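Local coordinates for ricin B lectin (Clostridium thermocellum, PDB 3VSF), which is probably an exo-beta-1,3-galactanase of glycoside hydrolase family 43 that binds galactose through an attached ricin-type beta-trefoil domain, at residues G441-F449 / I459-I468; V376-I387 / G432-N440. One frame throughout, in Å; residues are numbered along the deposited sequence.

Interaction 1: G441-F449 / I459-I468; sequences GGYNQHWKF and ISSRHCGKLI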
loop_
_atom_site.group_PDB
_atom_site.type_symbol
_atom_site.label_atom_id
_atom_site.label_comp_id
_atom_site.label_asym_id
_atom_site.label_seq_id
_atom_site.Cartn_x
_atom_site.Cartn_y
_atom_site.Cartn_z
ATOM N N GLY A 441 -8.464 8.852 -3.924
ATOM C CA GLY A 441 -8.052 9.927 -4.808
ATOM C C GLY A 441 -8.976 10.143 -5.990
ATOM O O GLY A 441 -8.684 10.948 -6.875
ATOM N N GLY A 442 -10.095 9.427 -6.008
ATOM C CA GLY A 442 -11.061 9.556 -7.083
ATOM C C GLY A 442 -11.740 10.911 -7.079
ATOM O O GLY A 442 -11.954 11.503 -6.020
ATOM N N TYR A 443 -12.077 11.407 -8.265
ATOM C CA TYR A 443 -12.741 12.700 -8.389
ATOM C C TYR A 443 -14.127 12.691 -7.754
ATOM O O TYR A 443 -14.650 13.736 -7.371
ATOM C CB TYR A 443 -12.832 13.128 -9.856
ATOM C CG TYR A 443 -11.593 13.830 -10.361
ATOM C CD1 TYR A 443 -10.574 14.192 -9.489
ATOM C CD2 TYR A 443 -11.446 14.142 -11.706
ATOM C CE1 TYR A 443 -9.440 14.838 -9.943
ATOM C CE2 TYR A 443 -10.315 14.789 -12.170
ATOM C CZ TYR A 443 -9.316 15.134 -11.285
ATOM O OH TYR A 443 -8.188 15.779 -11.739
ATOM N N ASN A 444 -14.719 11.506 -7.645
ATOM C CA ASN A 444 -16.025 11.368 -7.016
ATOM C C ASN A 444 -15.941 11.514 -5.500
ATOM O O ASN A 444 -16.906 11.244 -4.787
ATOM C CB ASN A 444 -16.669 10.031 -7.390
ATOM C CG ASN A 444 -15.854 8.840 -6.923
ATOM O OD1 ASN A 444 -14.628 8.905 -6.839
ATOM N ND2 ASN A 444 -16.536 7.742 -6.618
ATOM N N GLN A 445 -14.778 11.940 -5.018
ATOM C CA GLN A 445 -14.572 12.186 -3.596
ATOM C C GLN A 445 -14.086 13.613 -3.367
ATOM O O GLN A 445 -13.779 14.003 -2.241
ATOM C CB GLN A 445 -13.575 11.184 -3.010
ATOM C CG GLN A 445 -14.024 9.736 -3.112
ATOM C CD GLN A 445 -13.098 8.780 -2.385
ATOM O OE1 GLN A 445 -12.035 9.173 -1.904
ATOM N NE2 GLN A 445 -13.501 7.517 -2.299
ATOM N N HIS A 446 -14.017 14.385 -4.448
ATOM C CA HIS A 446 -13.623 15.786 -4.369
ATOM C C HIS A 446 -14.843 16.696 -4.481
ATOM O O HIS A 446 -15.669 16.532 -5.379
ATOM C CB HIS A 446 -12.610 16.122 -5.464
ATOM C CG HIS A 446 -11.303 15.406 -5.316
ATOM N ND1 HIS A 446 -10.275 15.539 -6.225
ATOM C CD2 HIS A 446 -10.857 14.553 -4.365
ATOM C CE1 HIS A 446 -9.252 14.796 -5.840
ATOM N NE2 HIS A 446 -9.579 14.188 -4.715
ATOM N N TRP A 447 -14.948 17.655 -3.568
ATOM C CA TRP A 447 -16.115 18.529 -3.510
ATOM C C TRP A 447 -15.731 20.003 -3.492
ATOM O O TRP A 447 -14.835 20.411 -2.755
ATOM C CB TRP A 447 -16.953 18.201 -2.273
ATOM C CG TRP A 447 -17.402 16.776 -2.221
ATOM C CD1 TRP A 447 -16.774 15.742 -1.594
ATOM C CD2 TRP A 447 -18.577 16.227 -2.826
ATOM N NE1 TRP A 447 -17.486 14.581 -1.768
ATOM C CE2 TRP A 447 -18.599 14.852 -2.522
ATOM C CE3 TRP A 447 -19.615 16.763 -3.595
ATOM C CZ2 TRP A 447 -19.615 14.005 -2.960
ATOM C CZ3 TRP A 447 -20.622 15.922 -4.029
ATOM C CH2 TRP A 447 -20.616 14.560 -3.709
ATOM N N LYS A 448 -16.419 20.799 -4.305
ATOM C CA LYS A 448 -16.195 22.240 -4.325
ATOM C C LYS A 448 -17.341 22.984 -3.648
ATOM O O LYS A 448 -18.514 22.725 -3.923
ATOM C CB LYS A 448 -16.017 22.749 -5.757
ATOM C CG LYS A 448 -15.735 24.242 -5.840
ATOM C CD LYS A 448 -15.423 24.684 -7.260
ATOM C CE LYS A 448 -16.644 24.584 -8.159
ATOM N NZ LYS A 448 -16.357 25.089 -9.532
ATOM N N PHE A 449 -16.993 23.910 -2.760
ATOM C CA PHE A 449 -17.986 24.715 -2.062
ATOM C C PHE A 449 -18.207 26.048 -2.769
ATOM O O PHE A 449 -17.262 26.802 -3.003
ATOM C CB PHE A 449 -17.560 24.955 -0.613
ATOM C CG PHE A 449 -17.621 23.726 0.247
ATOM C CD1 PHE A 449 -18.661 23.545 1.144
ATOM C CD2 PHE A 449 -16.644 22.750 0.155
ATOM C CE1 PHE A 449 -18.720 22.414 1.937
ATOM C CE2 PHE A 449 -16.700 21.617 0.945
ATOM C CZ PHE A 449 -17.739 21.449 1.837
ATOM N N ILE A 459 -22.568 22.425 -2.676
ATOM C CA ILE A 459 -21.440 21.504 -2.733
ATOM C C ILE A 459 -21.520 20.606 -3.963
ATOM O O ILE A 459 -22.286 19.643 -3.992
ATOM C CB ILE A 459 -21.366 20.638 -1.465
ATOM C CG1 ILE A 459 -21.564 21.508 -0.221
ATOM C CG2 ILE A 459 -20.042 19.894 -1.405
ATOM C CD1 ILE A 459 -21.621 20.727 1.072
ATOM N N SER A 460 -20.720 20.927 -4.975
ATOM C CA SER A 460 -20.747 20.197 -6.238
ATOM C C SER A 460 -19.592 19.209 -6.359
ATOM O O SER A 460 -18.469 19.492 -5.941
ATOM C CB SER A 460 -20.721 21.170 -7.419
ATOM O OG SER A 460 -19.563 21.986 -7.383
ATOM N N SER A 461 -19.879 18.048 -6.939
ATOM C CA SER A 461 -18.860 17.034 -7.171
ATOM C C SER A 461 -17.938 17.469 -8.303
ATOM O O SER A 461 -18.329 18.255 -9.165
ATOM C CB SER A 461 -19.507 15.689 -7.505
ATOM O OG SER A 461 -18.530 14.677 -7.671
ATOM N N ARG A 462 -16.713 16.959 -8.294
ATOM C CA ARG A 462 -15.726 17.320 -9.304
ATOM C C ARG A 462 -15.921 16.483 -10.562
ATOM O O ARG A 462 -15.535 16.888 -11.660
ATOM C CB ARG A 462 -14.315 17.121 -8.751
ATOM C CG ARG A 462 -13.205 17.666 -9.633
ATOM C CD ARG A 462 -11.857 17.523 -8.945
ATOM N NE ARG A 462 -10.793 18.224 -9.655
ATOM C CZ ARG A 462 -9.555 18.363 -9.190
ATOM N NH1 ARG A 462 -9.227 17.849 -8.012
ATOM N NH2 ARG A 462 -8.647 19.018 -9.900
ATOM N N HIS A 463 -16.531 15.316 -10.391
ATOM C CA HIS A 463 -16.718 14.371 -11.484
ATOM C C HIS A 463 -17.688 14.896 -12.540
ATOM O O HIS A 463 -17.375 14.906 -13.731
ATOM C CB HIS A 463 -17.209 13.029 -10.935
ATOM C CG HIS A 463 -16.885 11.860 -11.813
ATOM N ND1 HIS A 463 -17.848 11.159 -12.505
ATOM C CD2 HIS A 463 -15.704 11.266 -12.104
ATOM C CE1 HIS A 463 -17.274 10.184 -13.187
ATOM N NE2 HIS A 463 -15.973 10.229 -12.963
ATOM N N CYS A 464 -18.864 15.335 -12.102
ATOM C CA CYS A 464 -19.903 15.779 -13.027
ATOM C C CYS A 464 -20.409 17.186 -12.718
ATOM O O CYS A 464 -20.934 17.870 -13.597
ATOM C CB CYS A 464 -21.072 14.792 -13.024
ATOM S SG CYS A 464 -21.791 14.507 -11.393
ATOM N N GLY A 465 -20.260 17.610 -11.468
ATOM C CA GLY A 465 -20.648 18.952 -11.075
ATOM C C GLY A 465 -21.997 19.028 -10.385
ATOM O O GLY A 465 -22.438 20.107 -9.989
ATOM N N LYS A 466 -22.656 17.884 -10.238
ATOM C CA LYS A 466 -23.955 17.837 -9.577
ATOM C C LYS A 466 -23.802 18.040 -8.073
ATOM O O LYS A 466 -22.769 17.705 -7.493
ATOM C CB LYS A 466 -24.671 16.521 -9.883
ATOM C CG LYS A 466 -24.876 16.271 -11.367
ATOM C CD LYS A 466 -25.737 15.043 -11.616
ATOM C CE LYS A 466 -25.818 14.724 -13.101
ATOM N NZ LYS A 466 -26.257 15.895 -13.907
ATOM N N LEU A 467 -24.836 18.590 -7.445
ATOM C CA LEU A 467 -24.756 18.998 -6.047
ATOM C C LEU A 467 -25.175 17.897 -5.081
ATOM O O LEU A 467 -25.900 16.973 -5.450
ATOM C CB LEU A 467 -25.630 20.233 -5.810
ATOM C CG LEU A 467 -25.558 21.338 -6.863
ATOM C CD1 LEU A 467 -26.449 22.507 -6.468
ATOM C CD2 LEU A 467 -24.125 21.797 -7.067
ATOM N N ILE A 468 -24.708 18.005 -3.841
ATOM C CA ILE A 468 -25.189 17.151 -2.765
ATOM C C ILE A 468 -26.652 17.488 -2.522
ATOM O O ILE A 468 -26.996 18.643 -2.267
ATOM C CB ILE A 468 -24.390 17.372 -1.471
ATOM C CG1 ILE A 468 -22.913 17.042 -1.694
ATOM C CG2 ILE A 468 -24.965 16.532 -0.338
ATOM C CD1 ILE A 468 -22.063 17.176 -0.452
#
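Arg-462 lays its long arm over one face of the Tyr-443 ring. With CG anti to the backbone N (chi1 -171°) and the chain straight as far as NE, Arg-462 CD comes 3.8 Å from the Tyr-443 ring centroid, a CH-pi contact. The guanidinium follows with its plane 20° from that of the ring. Arginine suits the place because its apolar shaft packs on the phenol while the guanidinium can still donate a hydrogen bond: Arg-462 NH1 reaches His-446 ND1 over 3.1 Å, near the imidazole edge but tilted from both planes.

Beyond His-446 the chain enters the hairpin of strands 447-453 and 456-461, part of the barrel of the beta-trefoil. Gln-445, His-446 and Trp-447 form the QxW signature of ricin-type domains. Lys-448 and Ser-460 exchange both backbone bonds, the Lys-448 N to Ser-460 O one nearly straight at 2.9 Å.

The Trp-447 indole is the large bump, and its hollow lies between Ile-468 CD1 over one face, a CH-pi contact, and Ser-461 OG over the opposite face. Ile-459 CG2 fills the corner at Trp-447 CB (3.6 Å). The indole N-H is satisfied by the backbone O of Leu-421, so this broad, mostly apolar side chain can be buried. Further along the hairpin, toward its turn, Phe-449 CE1 lies 3.5 Å from Ile-459 CD1.

Interaction 2: V376-I387 / G432-N440; sequences VLDGSVDNAAQI and GVLIQYTSN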
loop_
_atom_site.group_PDB
_atom_site.type_symbol
_atom_site.label_atom_id
_atom_site.label_comp_id
_atom_site.label_asym_id
_atom_site.label_seq_id
_atom_site.Cartn_x
_atom_site.Cartn_y
_atom_site.Cartn_z
ATOM N N VAL A 376 -24.319 9.485 8.648
ATOM C CA VAL A 376 -24.195 8.148 8.084
ATOM C C VAL A 376 -25.309 7.265 8.629
ATOM O O VAL A 376 -25.608 7.300 9.821
ATOM C CB VAL A 376 -22.831 7.513 8.421
ATOM C CG1 VAL A 376 -22.762 6.088 7.899
ATOM C CG2 VAL A 376 -21.699 8.350 7.849
ATOM N N LEU A 377 -25.929 6.478 7.754
ATOM C CA LEU A 377 -27.026 5.605 8.158
ATOM C C LEU A 377 -26.634 4.726 9.341
ATOM O O LEU A 377 -25.612 4.039 9.306
ATOM C CB LEU A 377 -27.489 4.736 6.987
ATOM C CG LEU A 377 -28.633 3.768 7.298
ATOM C CD1 LEU A 377 -29.822 4.513 7.890
ATOM C CD2 LEU A 377 -29.046 2.993 6.054
ATOM N N ASP A 378 -27.454 4.757 10.388
ATOM C CA ASP A 378 -27.205 3.977 11.597
ATOM C C ASP A 378 -25.847 4.299 12.210
ATOM O O ASP A 378 -25.294 3.500 12.965
ATOM C CB ASP A 378 -27.311 2.477 11.305
ATOM C CG ASP A 378 -28.719 2.053 10.933
ATOM O OD1 ASP A 378 -29.681 2.641 11.471
ATOM O OD2 ASP A 378 -28.865 1.131 10.103
ATOM N N GLY A 379 -25.319 5.475 11.885
ATOM C CA GLY A 379 -24.017 5.892 12.375
ATOM C C GLY A 379 -22.963 4.822 12.173
ATOM O O GLY A 379 -22.065 4.659 12.999
ATOM N N SER A 380 -23.074 4.093 11.067
ATOM C CA SER A 380 -22.174 2.980 10.787
ATOM C C SER A 380 -20.795 3.452 10.338
ATOM O O SER A 380 -20.651 4.529 9.760
ATOM C CB SER A 380 -22.781 2.059 9.724
ATOM O OG SER A 380 -21.923 0.966 9.443
ATOM N N VAL A 381 -19.784 2.638 10.618
ATOM C CA VAL A 381 -18.429 2.913 10.163
ATOM C C VAL A 381 -18.069 1.972 9.022
ATOM O O VAL A 381 -16.957 2.010 8.497
ATOM C CB VAL A 381 -17.402 2.758 11.298
ATOM C CG1 VAL A 381 -17.569 3.874 12.320
ATOM C CG2 VAL A 381 -17.537 1.392 11.955
ATOM N N ASP A 382 -19.022 1.122 8.648
ATOM C CA ASP A 382 -18.829 0.177 7.555
ATOM C C ASP A 382 -18.531 0.902 6.249
ATOM O O ASP A 382 -18.937 2.047 6.056
ATOM C CB ASP A 382 -20.064 -0.710 7.390
ATOM C CG ASP A 382 -20.243 -1.681 8.540
ATOM O OD1 ASP A 382 -19.541 -1.528 9.560
ATOM O OD2 ASP A 382 -21.087 -2.594 8.423
ATOM N N ASN A 383 -17.819 0.226 5.354
ATOM C CA ASN A 383 -17.489 0.800 4.059
ATOM C C ASN A 383 -18.704 0.802 3.136
ATOM O O ASN A 383 -19.496 -0.141 3.141
ATOM C CB ASN A 383 -16.333 0.031 3.415
ATOM C CG ASN A 383 -15.684 0.797 2.281
ATOM O OD1 ASN A 383 -15.653 2.029 2.286
ATOM N ND2 ASN A 383 -15.161 0.070 1.299
ATOM N N ALA A 384 -18.847 1.870 2.355
ATOM C CA ALA A 384 -19.959 2.014 1.417
ATOM C C ALA A 384 -21.301 2.225 2.116
ATOM O O ALA A 384 -22.358 2.035 1.515
ATOM C CB ALA A 384 -20.027 0.818 0.472
ATOM N N ALA A 385 -21.254 2.620 3.385
ATOM C CA ALA A 385 -22.470 2.896 4.141
ATOM C C ALA A 385 -23.223 4.080 3.540
ATOM O O ALA A 385 -22.615 5.071 3.135
ATOM C CB ALA A 385 -22.142 3.158 5.603
ATOM N N GLN A 386 -24.546 3.969 3.486
ATOM C CA GLN A 386 -25.386 5.003 2.892
ATOM C C GLN A 386 -25.347 6.301 3.690
ATOM O O GLN A 386 -25.392 6.286 4.920
ATOM C CB GLN A 386 -26.831 4.509 2.774
ATOM C CG GLN A 386 -27.819 5.571 2.309
ATOM C CD GLN A 386 -27.638 5.939 0.851
ATOM O OE1 GLN A 386 -27.602 5.071 -0.020
ATOM N NE2 GLN A 386 -27.519 7.234 0.577
ATOM N N ILE A 387 -25.263 7.424 2.983
ATOM C CA ILE A 387 -25.281 8.736 3.618
ATOM C C ILE A 387 -26.707 9.266 3.701
ATOM O O ILE A 387 -27.416 9.327 2.696
ATOM C CB ILE A 387 -24.412 9.752 2.854
ATOM C CG1 ILE A 387 -22.949 9.302 2.846
ATOM C CG2 ILE A 387 -24.533 11.131 3.477
ATOM C CD1 ILE A 387 -22.338 9.185 4.227
ATOM N N GLY A 432 -28.064 9.734 -8.163
ATOM C CA GLY A 432 -26.910 8.936 -7.793
ATOM C C GLY A 432 -26.637 9.002 -6.303
ATOM O O GLY A 432 -26.300 10.058 -5.769
ATOM N N VAL A 433 -26.783 7.864 -5.633
ATOM C CA VAL A 433 -26.632 7.792 -4.183
ATOM C C VAL A 433 -25.230 8.165 -3.706
ATOM O O VAL A 433 -24.234 7.832 -4.348
ATOM C CB VAL A 433 -26.994 6.387 -3.661
ATOM C CG1 VAL A 433 -26.025 5.946 -2.573
ATOM C CG2 VAL A 433 -28.431 6.359 -3.161
ATOM N N LEU A 434 -25.165 8.865 -2.577
ATOM C CA LEU A 434 -23.894 9.188 -1.937
ATOM C C LEU A 434 -23.619 8.236 -0.778
ATOM O O LEU A 434 -24.527 7.880 -0.027
ATOM C CB LEU A 434 -23.889 10.634 -1.439
ATOM C CG LEU A 434 -23.267 11.685 -2.361
ATOM C CD1 LEU A 434 -23.851 11.597 -3.761
ATOM C CD2 LEU A 434 -23.448 13.082 -1.785
ATOM N N ILE A 435 -22.364 7.827 -0.640
ATOM C CA ILE A 435 -21.964 6.917 0.425
ATOM C C ILE A 435 -20.664 7.384 1.061
ATOM O O ILE A 435 -20.046 8.342 0.598
ATOM C CB ILE A 435 -21.749 5.487 -0.108
ATOM C CG1 ILE A 435 -20.612 5.467 -1.133
ATOM C CG2 ILE A 435 -23.029 4.942 -0.720
ATOM C CD1 ILE A 435 -20.342 4.101 -1.724
ATOM N N GLN A 436 -20.257 6.711 2.131
ATOM C CA GLN A 436 -18.924 6.910 2.683
ATOM C C GLN A 436 -18.043 5.760 2.213
ATOM O O GLN A 436 -18.401 4.593 2.366
ATOM C CB GLN A 436 -18.957 6.981 4.211
ATOM C CG GLN A 436 -19.366 5.688 4.898
ATOM C CD GLN A 436 -19.148 5.735 6.398
ATOM O OE1 GLN A 436 -18.721 6.754 6.942
ATOM N NE2 GLN A 436 -19.436 4.630 7.073
ATOM N N TYR A 437 -16.899 6.087 1.625
ATOM C CA TYR A 437 -16.036 5.066 1.049
ATOM C C TYR A 437 -14.571 5.335 1.366
ATOM O O TYR A 437 -14.197 6.454 1.717
ATOM C CB TYR A 437 -16.243 4.992 -0.465
ATOM C CG TYR A 437 -15.818 3.683 -1.089
ATOM C CD1 TYR A 437 -16.585 2.536 -0.932
ATOM C CD2 TYR A 437 -14.656 3.594 -1.845
ATOM C CE1 TYR A 437 -16.204 1.336 -1.504
ATOM C CE2 TYR A 437 -14.267 2.398 -2.421
ATOM C CZ TYR A 437 -15.044 1.273 -2.247
ATOM O OH TYR A 437 -14.663 0.079 -2.818
ATOM N N THR A 438 -13.749 4.299 1.243
ATOM C CA THR A 438 -12.317 4.424 1.471
ATOM C C THR A 438 -11.735 5.466 0.526
ATOM O O THR A 438 -12.106 5.525 -0.646
ATOM C CB THR A 438 -11.601 3.083 1.236
ATOM O OG1 THR A 438 -11.297 2.938 -0.156
ATOM C CG2 THR A 438 -12.485 1.928 1.676
ATOM N N SER A 439 -10.831 6.295 1.036
ATOM C CA SER A 439 -10.203 7.320 0.213
ATOM C C SER A 439 -9.380 6.673 -0.896
ATOM O O SER A 439 -8.578 5.776 -0.639
ATOM C CB SER A 439 -9.321 8.233 1.065
ATOM O OG SER A 439 -8.758 9.271 0.282
ATOM N N ASN A 440 -9.584 7.126 -2.129
ATOM C CA ASN A 440 -8.879 6.553 -3.271
ATOM C C ASN A 440 -8.509 7.587 -4.330
ATOM O O ASN A 440 -8.273 7.244 -5.489
ATOM C CB ASN A 440 -9.699 5.423 -3.897
ATOM C CG ASN A 440 -11.075 5.876 -4.341
ATOM O OD1 ASN A 440 -11.271 7.030 -4.718
ATOM N ND2 ASN A 440 -12.039 4.964 -4.293
#
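Gln-436 supplies the central side-chain hydrogen bonds between 432-440 and 376-387. Gln-436 NE2 donates to two carbonyls of the loop, Ser-380 O at 3.0 Å and Asp-382 O at 2.8 Å. Both bonds are bent, and the first approaches from above the carbonyl plane. The chain leaves CA between the backbone N and carbonyl carbon (chi1 66°) and then runs extended, the length a glutamine needs to span this gap. The Val-376 and Gln-436 side chains cross at about a right angle, with the Val-376 methyl CG2 beside Gln-436 OE1. A weak bond joins Thr-438 N to Asn-383 OD1.

Backbone bonds continue the pairing: Ala-384 N to Gln-436 O, Gln-436 N to Ala-385 O at 3.0 Å, and Ile-387 N to Leu-434 O. A type II turn from Asp-382 to Ala-385 brings the loop into line.

Among apolar contacts, small Ala-384 sets CB against CD1 of Ile-435 and CD1 of Tyr-437, and Ile-387 CB faces Leu-434 CB.

Strands 385-390, 432-437 and 479-484 pair in all three combinations, the hairpin triplet that closes one end of the beta-trefoil barrel; Asn-440, just past the second, belongs to the galactose site.

In the fold
Interactions 1 and 2 occupy different layers of the beta-trefoil: the 441-449 / 459-468 contact includes a hairpin of the barrel, whereas 376-387 / 432-440 joins elements far apart in sequence within the hairpin cap. Each is partly buried. Interaction 1 has an aromatic and aliphatic inner part and a more exposed end where an arginine makes a CH-pi contact over a tyrosine face and bonds a histidine; interaction 2 depends more on amide-to-carbonyl bonding to a loop. Trp-447 packs on Leu-434, linking barrel to cap, and Gln-445 NE2 probably bonds to Thr-438 O (2.9 Å) in the loop after strand 432-437. Asn-444 and Asn-440, with Asp-422 and Asp-425, contribute to one galactose site.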